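Local coordinates for ORF99 (PDB 3DF6), which is of unknown function but may counter a host CRISPR defence, at residues L9-V14 with E39-K44; F25-N30 with L88-V93; I58-Y63 with K72-Y77; S66-K71 with N94-E99. The protein carries 2 engineered substitutions. All blocks are in the same frame, centred on the assembly; numbering follows the deposited sequence. Where two conformers were deposited one is given.

The four contacts come from one compact fold: a five-stranded antiparallel sheet with helices 3-18 and 35-42 on one face. Contact 1 joins the two helices. Contacts 2 and 3 lie in the sheet, their centres about 10 Å apart, and strand 84-96 of the first neighbours strand 69-80 of the second. Contact 4 joins those same two strands at their open end, its centre about 16 Å from that of contact 3 and about 21 Å from that of contact 2. Along the chain, contact 3 is nested inside the loop closed by contact 2, whose segments alternate with those of contacts 1 and 4. Contacts 1 and 2 both touch the second subunit, and the sheet runs on into it through strand 25-34.

Contact 1: L9-V14 with E39-K44; sequences LLIKVV and EELIGK
I11 and L41 mark the closest approach of the two helices, their CA atoms 4.7 Å apart. The main bump is the CD1 methyl of L41. It fills a shallow hollow on the first helix, walled by L10, I11 and V14. V14 CG2 forms the near wall, 3.6 Å from L41 CD1. The carbonyl of L10 closes another side, with L10 O 3.8 Å from the same methyl. I11 CG1 is a looser wall. The side chains of V14 and L41 cross at about a right angle. The other methyl of V14 presses on the backbone of the second helix, with V14 CG1 3.2 Å from L41 O.

A second fit lies on the E40 side. E40 CG, anti to the backbone N (chi1 -171°), rests against two methyls of I11. I11 CD1 is 3.4 Å from E40 CG, and I11 CG2 is 3.6 Å from it. A water near the seam can donate to I11 O and to L41 O, which is 2.8 Å from the water.

The helix 3-18 side of the contact also rests on strand 25-34, where L10 and V13 touch M27. I42 O accepts a hydrogen bond from Y63 OH of strand 56-64. L9, K12 and V13 pack against the second subunit.

Contact 2: F25-N30 with L88-V93; sequences FEMKLN and LSIKGV. Engineered in segment 25-30: M27 (natural residue Leu).
The F25 ring lies over the backbone of the neighbouring strand, with G92 N 3.7 Å above one face and offset toward the rim. At its edge, near the ring plane, I90 CG2 is 3.6 Å from F25 CZ. The ring of F17 from helix 3-18 meets F25 edge-to-face. F25 CG takes the crowded position between backbone N and carbonyl carbon (chi1 76°), which lays the ring across the neighbouring strand. G92 has no side chain, which leaves room for the ring above it.

The strands run antiparallel at 158°. F25 with G92 and M27 with I90 are hydrogen-bonded pairs. E26 with K91 and K28 with S89 are non-hydrogen-bonded pairs. M27 N donates to I90 O at 2.8 Å, nearly in line with the C=O bond. L29 N also reaches L88 O at 2.8 Å, but from well above the carbonyl plane.

I90 CD1, on the face of F25 and M27, is met by two side chains. L29 CD1 is 3.7 Å from it. The side chain of M27, an engineered selenomethionine, lies alongside I90, with M27 CE 3.9 Å from I90 CD1. On the other face E26 and K91 lie side by side. Their salt bridge is long, with E26 OE1 4.0 Å from K91 NZ.

L88 and S89 both face E76 of strand 69-80, a classic beta bulge. On the other side of strand 25-34, residues 25-29 pair antiparallel with a strand of the second subunit. The contact thus belongs to an antiparallel sheet that runs on across a dimer interface.

Contact 3: I58-Y63 with K72-Y77; sequences IDEYSY and KLFVEY
D59 and Y77 meet through a short hydrogen bond. Y77 OH donates to D59 OD2 at 2.6 Å, reaching it from above the carboxylate plane. The ring and carboxylate planes stand 87° apart. Y61 OH makes a weak bond to the same D59 OD2, so one oxygen takes two phenols. On this face V75 CG2 lies at the edge of the Y61 ring, 3.9 Å from Y61 CE2. L73 CB meets the edge of the Y63 ring, 3.8 Å from Y63 CE2.

On the opposite face, with CG anti to the backbone N (chi1 178°), E60 runs beside F74, and E60 CG is 3.4 Å from F74 CE1. K72 NZ is 4.0 Å from E60 OE2, a long salt bridge, and its closer partner is D95.

The backbone beneath is a beta hairpin, strands 56-64 and 69-80. D59 with V75 and Y61 with L73 are hydrogen-bonded pairs; Y61 N donates to L73 O at 2.8 Å.

Further out, D59 OD1 bonds S50 OG of the edge strand 47-53. F38 of helix 35-42 packs on Y61 and V75 and meets the Y77 ring edge-to-face. Y63 packs on P45 and on L18 of helix 3-18.

Contact 4: S66-K71 with N94-E99; sequences SENAMK and NDWVRE. Engineered in segment 66-71: M70 (natural residue Ile). With CA (calcium ion), chain H; CA (calcium ion), chain I.
M70 and D95 form an antiparallel hydrogen-bonded pair where strands 69-71 and 94-96 meet at 149°, and V97 N donates to N68 O two residues further on.

N68 lies over W96. Its CB sits over the centre of the six-membered ring, N68 CB to ring centroid 3.4 Å, a CH-pi contact. The amide is stacked on the ring, its plane 25° away. N68 ND2 donates to V97 O at 2.9 Å, which helps to fix the flip of the amide. N68 OD1 is left to bind a calcium ion at 2.4 Å, along with four waters. The terminal carboxylate of E99 holds a second calcium ion through O and OXT.

K71 reaches N94 on the face shared with W96. Its chain bends at the second torsion (chi2 -83°), turning CD toward N94. K71 NZ donates to N94 OD1 at 2.8 Å, in the carbonyl plane and on a lone pair. A water joins N94 OD1 to M70 O. M70, an engineered selenomethionine, presses tightly on V97, with M70 CE 3.5 Å from V97 CG2.

The contact lies at the open end of hairpin 69-80 and 84-96, away from its turn. K71 also bridges D20, just past helix 3-18, and pairs by backbone with Y63 of strand 56-64. N94 N donates to E24.

Contact 1: L9-V14 with E39-K44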
# COMPACT_ATOMS: atom_id res chain seq x y z
N LEU C 9 2.37 4.98 -10.01
CA LEU C 9 2.71 4.60 -8.64
C LEU C 9 2.10 3.25 -8.23
O LEU C 9 2.78 2.41 -7.63
CB LEU C 9 2.36 5.70 -7.62
CG LEU C 9 2.63 5.37 -6.14
CD1 LEU C 9 3.18 6.56 -5.39
CD2 LEU C 9 1.38 4.79 -5.41
N LEU C 10 0.84 3.02 -8.58
CA LEU C 10 0.22 1.73 -8.26
C LEU C 10 0.97 0.55 -8.89
O LEU C 10 1.15 -0.49 -8.25
CB LEU C 10 -1.24 1.68 -8.70
CG LEU C 10 -2.21 2.71 -8.09
CD1 LEU C 10 -3.63 2.54 -8.66
CD2 LEU C 10 -2.21 2.61 -6.56
N ILE C 11 1.42 0.74 -10.14
CA ILE C 11 2.18 -0.28 -10.86
C ILE C 11 3.51 -0.53 -10.14
O ILE C 11 3.91 -1.68 -9.98
CB ILE C 11 2.42 0.13 -12.36
CG1 ILE C 11 1.10 0.10 -13.14
CG2 ILE C 11 3.43 -0.80 -13.04
CD1 ILE C 11 1.14 0.94 -14.41
N LYS C 12 4.17 0.55 -9.74
CA LYS C 12 5.39 0.49 -8.96
C LYS C 12 5.24 -0.21 -7.59
O LYS C 12 6.14 -0.96 -7.17
CB LYS C 12 5.94 1.90 -8.76
CG LYS C 12 7.27 1.98 -8.03
CD LYS C 12 8.41 1.23 -8.76
CE LYS C 12 9.75 1.56 -8.10
NZ LYS C 12 10.92 0.91 -8.76
N VAL C 13 4.13 0.06 -6.90
CA VAL C 13 3.80 -0.64 -5.65
C VAL C 13 3.82 -2.14 -5.91
O VAL C 13 4.45 -2.90 -5.16
CB VAL C 13 2.44 -0.17 -5.03
CG1 VAL C 13 1.92 -1.13 -3.91
CG2 VAL C 13 2.55 1.27 -4.48
N VAL C 14 3.16 -2.57 -6.98
CA VAL C 14 3.08 -3.99 -7.32
C VAL C 14 4.49 -4.53 -7.65
O VAL C 14 4.89 -5.59 -7.15
CB VAL C 14 2.01 -4.27 -8.44
CG1 VAL C 14 2.08 -5.71 -8.97
CG2 VAL C 14 0.62 -3.99 -7.91
N GLU C 39 -2.81 -4.04 -17.66
CA GLU C 39 -1.85 -5.06 -18.09
C GLU C 39 -0.46 -4.86 -17.51
O GLU C 39 0.22 -5.82 -17.09
CB GLU C 39 -1.83 -5.12 -19.63
CG GLU C 39 -3.08 -5.79 -20.15
CD GLU C 39 -3.20 -5.78 -21.65
OE1 GLU C 39 -2.33 -5.20 -22.34
OE2 GLU C 39 -4.20 -6.38 -22.14
N GLU C 40 -0.05 -3.61 -17.47
CA GLU C 40 1.18 -3.20 -16.81
C GLU C 40 1.16 -3.54 -15.32
O GLU C 40 2.17 -3.98 -14.78
CB GLU C 40 1.40 -1.70 -17.04
CG GLU C 40 2.74 -1.17 -16.60
CD GLU C 40 3.92 -1.84 -17.26
OE1 GLU C 40 3.84 -2.20 -18.47
OE2 GLU C 40 4.96 -2.00 -16.56
N LEU C 41 0.01 -3.34 -14.67
CA LEU C 41 -0.18 -3.61 -13.24
C LEU C 41 0.08 -5.09 -12.88
O LEU C 41 0.76 -5.40 -11.90
CB LEU C 41 -1.60 -3.24 -12.82
CG LEU C 41 -2.01 -3.37 -11.34
CD1 LEU C 41 -1.28 -2.32 -10.49
CD2 LEU C 41 -3.52 -3.21 -11.16
N ILE C 42 -0.48 -5.98 -13.70
CA ILE C 42 -0.52 -7.40 -13.44
C ILE C 42 0.67 -8.19 -14.01
O ILE C 42 1.06 -9.22 -13.45
CB ILE C 42 -1.88 -7.93 -13.91
CG1 ILE C 42 -2.93 -7.40 -12.93
CG2 ILE C 42 -1.92 -9.45 -14.01
CD1 ILE C 42 -4.29 -7.25 -13.51
N GLY C 43 1.28 -7.69 -15.09
CA GLY C 43 2.46 -8.33 -15.65
C GLY C 43 2.17 -9.69 -16.24
O GLY C 43 1.13 -9.90 -16.86
N LYS C 44 3.08 -10.64 -16.01
CA LYS C 44 2.94 -11.98 -16.56
C LYS C 44 2.85 -13.00 -15.42
O LYS C 44 3.86 -13.61 -15.07
CB LYS C 44 4.15 -12.31 -17.43
CG LYS C 44 4.46 -11.31 -18.54
CD LYS C 44 3.45 -11.38 -19.66
CE LYS C 44 3.85 -10.40 -20.79
NZ LYS C 44 3.21 -10.79 -22.06
O HOH W 1 3.21 -3.96 -11.77

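Contact 2: F25-N30 with L88-V93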
# COMPACT_ATOMS: atom_id res chain seq x y z
N PHE C 25 0.85 -6.11 1.23
CA PHE C 25 0.16 -4.81 1.27
C PHE C 25 -1.29 -5.02 0.90
O PHE C 25 -1.67 -6.08 0.38
CB PHE C 25 0.81 -3.79 0.30
CG PHE C 25 0.47 -4.03 -1.16
CD1 PHE C 25 -0.61 -3.38 -1.76
CD2 PHE C 25 1.18 -4.97 -1.91
CE1 PHE C 25 -0.95 -3.63 -3.11
CE2 PHE C 25 0.84 -5.23 -3.27
CZ PHE C 25 -0.21 -4.56 -3.85
N GLU C 26 -2.10 -4.01 1.18
CA GLU C 26 -3.45 -3.91 0.64
C GLU C 26 -3.77 -2.43 0.50
O GLU C 26 -3.29 -1.60 1.27
CB GLU C 26 -4.48 -4.59 1.56
CG GLU C 26 -4.60 -3.97 2.92
CD GLU C 26 -5.55 -4.76 3.83
OE1 GLU C 26 -6.36 -5.58 3.33
OE2 GLU C 26 -5.49 -4.52 5.06
N MSE C 27 -4.57 -2.10 -0.50
CA MSE C 27 -4.97 -0.71 -0.72
C MSE C 27 -6.41 -0.73 -1.20
O MSE C 27 -6.76 -1.56 -2.05
CB MSE C 27 -4.12 -0.06 -1.81
CG MSE C 27 -2.68 0.20 -1.49
SE MSE C 27 -1.94 1.11 -3.05
CE MSE C 27 -2.06 -0.28 -4.40
N LYS C 28 -7.21 0.16 -0.64
CA LYS C 28 -8.56 0.38 -1.09
C LYS C 28 -8.52 1.62 -1.98
O LYS C 28 -7.87 2.61 -1.63
CB LYS C 28 -9.49 0.59 0.10
CG LYS C 28 -10.96 0.71 -0.26
CD LYS C 28 -11.80 0.77 1.01
CE LYS C 28 -13.30 0.66 0.72
NZ LYS C 28 -13.75 1.83 -0.07
N LEU C 29 -9.22 1.53 -3.11
CA LEU C 29 -9.09 2.48 -4.21
C LEU C 29 -10.30 2.52 -5.12
O LEU C 29 -11.03 1.53 -5.26
CB LEU C 29 -8.07 1.94 -5.24
CG LEU C 29 -6.66 1.59 -4.75
CD1 LEU C 29 -5.98 0.62 -5.69
CD2 LEU C 29 -5.85 2.91 -4.57
N ASN C 30 -10.40 3.65 -5.87
CA ASN C 30 -11.55 3.83 -6.76
C ASN C 30 -11.01 4.63 -7.91
O ASN C 30 -11.21 5.84 -8.00
CB ASN C 30 -12.77 4.50 -6.14
CG ASN C 30 -13.98 4.48 -7.06
OD1 ASN C 30 -13.95 3.96 -8.18
ND2 ASN C 30 -15.06 5.06 -6.58
N LEU C 88 -10.92 -1.31 -7.38
CA LEU C 88 -11.49 -1.00 -6.07
C LEU C 88 -10.59 -1.40 -4.92
O LEU C 88 -10.65 -0.81 -3.84
CB LEU C 88 -12.86 -1.67 -5.91
CG LEU C 88 -13.87 -1.23 -6.99
CD1 LEU C 88 -15.06 -2.18 -6.95
CD2 LEU C 88 -14.29 0.20 -6.75
N SER C 89 -9.76 -2.41 -5.17
CA SER C 89 -8.79 -2.90 -4.18
C SER C 89 -7.67 -3.67 -4.88
O SER C 89 -7.89 -4.26 -5.96
CB SER C 89 -9.48 -3.81 -3.16
OG SER C 89 -8.58 -4.15 -2.11
N ILE C 90 -6.48 -3.65 -4.26
CA ILE C 90 -5.33 -4.43 -4.64
C ILE C 90 -4.73 -4.96 -3.31
O ILE C 90 -4.60 -4.20 -2.34
CB ILE C 90 -4.25 -3.60 -5.41
CG1 ILE C 90 -4.86 -2.90 -6.63
CG2 ILE C 90 -3.13 -4.55 -5.91
CD1 ILE C 90 -3.88 -1.93 -7.44
N LYS C 91 -4.39 -6.25 -3.27
CA LYS C 91 -3.80 -6.88 -2.10
C LYS C 91 -2.69 -7.83 -2.51
O LYS C 91 -2.86 -8.62 -3.45
CB LYS C 91 -4.86 -7.63 -1.29
CG LYS C 91 -4.35 -8.31 -0.01
CD LYS C 91 -5.54 -8.97 0.72
CE LYS C 91 -5.14 -9.76 1.97
NZ LYS C 91 -4.26 -8.95 2.88
N GLY C 92 -1.56 -7.73 -1.81
CA GLY C 92 -0.39 -8.56 -2.10
C GLY C 92 -0.07 -9.39 -0.88
O GLY C 92 0.06 -8.85 0.22
N VAL C 93 0.05 -10.69 -1.08
CA VAL C 93 0.22 -11.67 -0.00
C VAL C 93 1.42 -12.57 -0.34
O VAL C 93 1.65 -12.87 -1.51
CB VAL C 93 -1.13 -12.47 0.12
CG1 VAL C 93 -0.96 -13.84 0.69
CG2 VAL C 93 -2.15 -11.68 0.94

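Contact 3: I58-Y63 with K72-Y77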
# COMPACT_ATOMS: atom_id res chain seq x y z
N ILE C 58 -12.91 -10.36 -8.76
CA ILE C 58 -11.68 -10.45 -7.97
C ILE C 58 -10.82 -11.47 -8.69
O ILE C 58 -11.20 -12.65 -8.80
CB ILE C 58 -11.87 -10.86 -6.52
CG1 ILE C 58 -12.81 -9.87 -5.82
CG2 ILE C 58 -10.48 -10.89 -5.83
CD1 ILE C 58 -13.15 -10.20 -4.39
N ASP C 59 -9.68 -11.00 -9.20
CA ASP C 59 -8.70 -11.90 -9.79
C ASP C 59 -7.55 -12.14 -8.82
O ASP C 59 -7.13 -11.24 -8.10
CB ASP C 59 -8.13 -11.34 -11.09
CG ASP C 59 -9.16 -11.28 -12.21
OD1 ASP C 59 -10.35 -11.63 -12.01
OD2 ASP C 59 -8.75 -10.85 -13.30
N GLU C 60 -7.05 -13.36 -8.83
CA GLU C 60 -5.92 -13.75 -8.02
C GLU C 60 -4.81 -14.17 -8.97
O GLU C 60 -4.97 -15.10 -9.74
CB GLU C 60 -6.33 -14.92 -7.14
CG GLU C 60 -5.22 -15.46 -6.27
CD GLU C 60 -5.67 -16.72 -5.54
OE1 GLU C 60 -6.90 -16.91 -5.37
OE2 GLU C 60 -4.81 -17.52 -5.14
N TYR C 61 -3.69 -13.45 -8.92
CA TYR C 61 -2.55 -13.71 -9.78
C TYR C 61 -1.39 -14.21 -8.94
O TYR C 61 -1.04 -13.58 -7.95
CB TYR C 61 -2.13 -12.45 -10.50
CG TYR C 61 -3.26 -11.81 -11.30
CD1 TYR C 61 -3.69 -12.38 -12.50
CD2 TYR C 61 -3.88 -10.66 -10.84
CE1 TYR C 61 -4.75 -11.79 -13.25
CE2 TYR C 61 -4.92 -10.06 -11.57
CZ TYR C 61 -5.34 -10.63 -12.76
OH TYR C 61 -6.36 -10.02 -13.47
N SER C 62 -0.79 -15.32 -9.34
CA SER C 62 0.31 -15.93 -8.60
C SER C 62 1.63 -15.78 -9.39
O SER C 62 1.63 -15.92 -10.63
CB SER C 62 -0.02 -17.41 -8.32
OG SER C 62 -1.22 -17.49 -7.54
N TYR C 63 2.72 -15.49 -8.68
CA TYR C 63 4.03 -15.26 -9.29
C TYR C 63 5.04 -16.11 -8.52
O TYR C 63 5.14 -15.98 -7.29
CB TYR C 63 4.44 -13.77 -9.22
CG TYR C 63 3.39 -12.79 -9.75
CD1 TYR C 63 3.51 -12.21 -11.02
CD2 TYR C 63 2.26 -12.46 -8.98
CE1 TYR C 63 2.55 -11.32 -11.51
CE2 TYR C 63 1.30 -11.57 -9.47
CZ TYR C 63 1.46 -11.02 -10.73
OH TYR C 63 0.51 -10.14 -11.22
N LYS C 72 1.34 -13.54 -4.27
CA LYS C 72 -0.02 -13.53 -4.79
C LYS C 72 -0.59 -12.12 -4.77
O LYS C 72 -0.47 -11.40 -3.76
CB LYS C 72 -0.95 -14.45 -4.01
CG LYS C 72 -0.58 -15.96 -4.13
CD LYS C 72 -1.65 -16.79 -3.37
CE LYS C 72 -1.44 -18.28 -3.53
NZ LYS C 72 -2.25 -19.13 -2.55
N LEU C 73 -1.21 -11.76 -5.88
CA LEU C 73 -1.81 -10.44 -6.07
C LEU C 73 -3.31 -10.57 -6.32
O LEU C 73 -3.74 -11.27 -7.24
CB LEU C 73 -1.15 -9.74 -7.27
CG LEU C 73 -1.55 -8.27 -7.46
CD1 LEU C 73 -0.81 -7.39 -6.38
CD2 LEU C 73 -1.27 -7.81 -8.88
N PHE C 74 -4.11 -9.91 -5.49
CA PHE C 74 -5.56 -9.90 -5.68
C PHE C 74 -5.97 -8.52 -6.16
O PHE C 74 -5.65 -7.52 -5.52
CB PHE C 74 -6.26 -10.20 -4.36
CG PHE C 74 -5.95 -11.55 -3.80
CD1 PHE C 74 -6.81 -12.61 -4.05
CD2 PHE C 74 -4.80 -11.76 -3.02
CE1 PHE C 74 -6.55 -13.88 -3.53
CE2 PHE C 74 -4.51 -13.04 -2.51
CZ PHE C 74 -5.39 -14.10 -2.77
N VAL C 75 -6.69 -8.46 -7.29
CA VAL C 75 -7.16 -7.19 -7.85
C VAL C 75 -8.67 -7.26 -7.96
O VAL C 75 -9.21 -8.12 -8.65
CB VAL C 75 -6.54 -6.86 -9.25
CG1 VAL C 75 -7.00 -5.50 -9.74
CG2 VAL C 75 -5.01 -6.91 -9.20
N GLU C 76 -9.35 -6.37 -7.26
CA GLU C 76 -10.79 -6.29 -7.31
C GLU C 76 -11.18 -5.15 -8.26
O GLU C 76 -10.73 -4.02 -8.08
CB GLU C 76 -11.33 -6.00 -5.90
CG GLU C 76 -12.84 -6.10 -5.77
CD GLU C 76 -13.35 -5.49 -4.46
OE1 GLU C 76 -12.54 -4.95 -3.70
OE2 GLU C 76 -14.57 -5.56 -4.18
N TYR C 77 -12.01 -5.44 -9.26
CA TYR C 77 -12.33 -4.44 -10.27
C TYR C 77 -13.71 -4.60 -10.91
O TYR C 77 -14.33 -5.67 -10.84
CB TYR C 77 -11.27 -4.42 -11.39
CG TYR C 77 -11.12 -5.71 -12.18
CD1 TYR C 77 -11.81 -5.91 -13.38
CD2 TYR C 77 -10.29 -6.73 -11.71
CE1 TYR C 77 -11.67 -7.11 -14.10
CE2 TYR C 77 -10.14 -7.91 -12.41
CZ TYR C 77 -10.82 -8.09 -13.60
OH TYR C 77 -10.64 -9.28 -14.27

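Contact 4: S66-K71 with N94-E99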
# COMPACT_ATOMS: atom_id res chain seq x y z
N SER C 66 10.65 -17.43 -5.59
CA SER C 66 11.91 -17.97 -5.16
C SER C 66 11.55 -19.41 -4.93
O SER C 66 10.43 -19.83 -5.28
CB SER C 66 12.38 -17.32 -3.86
OG SER C 66 12.65 -15.93 -4.07
N GLU C 67 12.48 -20.19 -4.39
CA GLU C 67 12.29 -21.63 -4.37
C GLU C 67 10.93 -22.15 -3.81
O GLU C 67 10.21 -22.87 -4.52
CB GLU C 67 13.50 -22.34 -3.77
CG GLU C 67 14.17 -21.62 -2.61
CD GLU C 67 15.54 -22.20 -2.27
OE1 GLU C 67 15.86 -23.31 -2.76
OE2 GLU C 67 16.28 -21.55 -1.52
N ASN C 68 10.57 -21.80 -2.59
CA ASN C 68 9.26 -22.16 -2.04
C ASN C 68 8.33 -20.95 -1.89
O ASN C 68 7.19 -21.07 -1.47
CB ASN C 68 9.37 -22.87 -0.68
CG ASN C 68 10.05 -24.22 -0.76
OD1 ASN C 68 11.09 -24.41 -0.17
ND2 ASN C 68 9.45 -25.16 -1.48
N ALA C 69 8.81 -19.78 -2.26
CA ALA C 69 8.05 -18.56 -2.04
C ALA C 69 7.22 -18.26 -3.27
O ALA C 69 7.67 -18.40 -4.40
CB ALA C 69 8.99 -17.42 -1.72
N MSE C 70 5.98 -17.88 -3.03
CA MSE C 70 5.09 -17.41 -4.06
C MSE C 70 4.53 -16.05 -3.67
O MSE C 70 4.24 -15.80 -2.51
CB MSE C 70 3.98 -18.44 -4.24
CG MSE C 70 2.72 -17.86 -4.73
SE MSE C 70 1.64 -19.24 -5.42
CE MSE C 70 0.50 -19.59 -3.91
N LYS C 71 4.40 -15.15 -4.64
CA LYS C 71 3.74 -13.87 -4.41
C LYS C 71 2.36 -13.96 -5.02
O LYS C 71 2.22 -14.45 -6.15
CB LYS C 71 4.51 -12.71 -5.06
CG LYS C 71 5.86 -12.29 -4.44
CD LYS C 71 5.66 -11.36 -3.26
CE LYS C 71 6.98 -11.03 -2.55
NZ LYS C 71 6.63 -10.16 -1.40
N ASN C 94 2.15 -13.02 0.66
CA ASN C 94 3.20 -14.02 0.45
C ASN C 94 2.64 -15.37 0.77
O ASN C 94 1.76 -15.46 1.60
CB ASN C 94 4.33 -13.79 1.43
CG ASN C 94 5.12 -12.59 1.09
OD1 ASN C 94 5.33 -12.30 -0.08
ND2 ASN C 94 5.56 -11.87 2.10
N ASP C 95 3.15 -16.42 0.13
CA ASP C 95 2.74 -17.77 0.47
C ASP C 95 3.94 -18.70 0.28
O ASP C 95 4.72 -18.55 -0.67
CB ASP C 95 1.59 -18.19 -0.44
CG ASP C 95 0.84 -19.46 0.04
OD1 ASP C 95 1.03 -19.94 1.19
OD2 ASP C 95 0.03 -19.98 -0.76
N TRP C 96 4.07 -19.67 1.19
CA TRP C 96 5.02 -20.75 1.05
C TRP C 96 4.32 -21.87 0.31
O TRP C 96 3.21 -22.27 0.67
CB TRP C 96 5.48 -21.28 2.41
CG TRP C 96 6.42 -22.45 2.34
CD1 TRP C 96 6.10 -23.77 2.10
CD2 TRP C 96 7.83 -22.42 2.55
NE1 TRP C 96 7.23 -24.55 2.14
CE2 TRP C 96 8.31 -23.75 2.41
CE3 TRP C 96 8.75 -21.39 2.82
CZ2 TRP C 96 9.66 -24.08 2.55
CZ3 TRP C 96 10.10 -21.72 2.96
CH2 TRP C 96 10.54 -23.06 2.82
N VAL C 97 5.00 -22.39 -0.70
CA VAL C 97 4.41 -23.39 -1.55
C VAL C 97 5.42 -24.53 -1.75
O VAL C 97 6.64 -24.32 -1.63
CB VAL C 97 3.93 -22.74 -2.87
CG1 VAL C 97 3.18 -23.72 -3.72
CG2 VAL C 97 3.00 -21.59 -2.55
N ARG C 98 4.91 -25.73 -2.02
CA ARG C 98 5.77 -26.86 -2.32
C ARG C 98 6.41 -26.62 -3.69
O ARG C 98 5.72 -26.22 -4.64
CB ARG C 98 4.93 -28.13 -2.35
CG ARG C 98 5.70 -29.35 -2.73
CD ARG C 98 4.93 -30.60 -2.40
NE ARG C 98 5.78 -31.78 -2.46
CZ ARG C 98 5.44 -32.98 -1.99
NH1 ARG C 98 4.26 -33.17 -1.43
NH2 ARG C 98 6.28 -33.98 -2.10
N GLU C 99 7.72 -26.82 -3.80
CA GLU C 99 8.40 -26.69 -5.10
C GLU C 99 8.02 -27.81 -6.04
O GLU C 99 7.68 -28.93 -5.62
CB GLU C 99 9.91 -26.67 -4.94
CG GLU C 99 10.39 -25.39 -4.30
CD GLU C 99 11.88 -25.38 -4.05
OE1 GLU C 99 12.56 -26.39 -4.29
OE2 GLU C 99 12.38 -24.35 -3.59
OXT GLU C 99 8.06 -27.60 -7.26
CA CA H . 12.82 -26.01 -0.43
CA CA I . 6.76 -29.89 -7.74
O HOH W 2 6.59 -14.58 -1.04
O HOH W 3 11.96 -27.54 -2.23
O HOH W 4 14.24 -27.85 -0.16
O HOH W 5 14.32 -25.02 -2.34
O HOH W 6 13.68 -24.21 0.66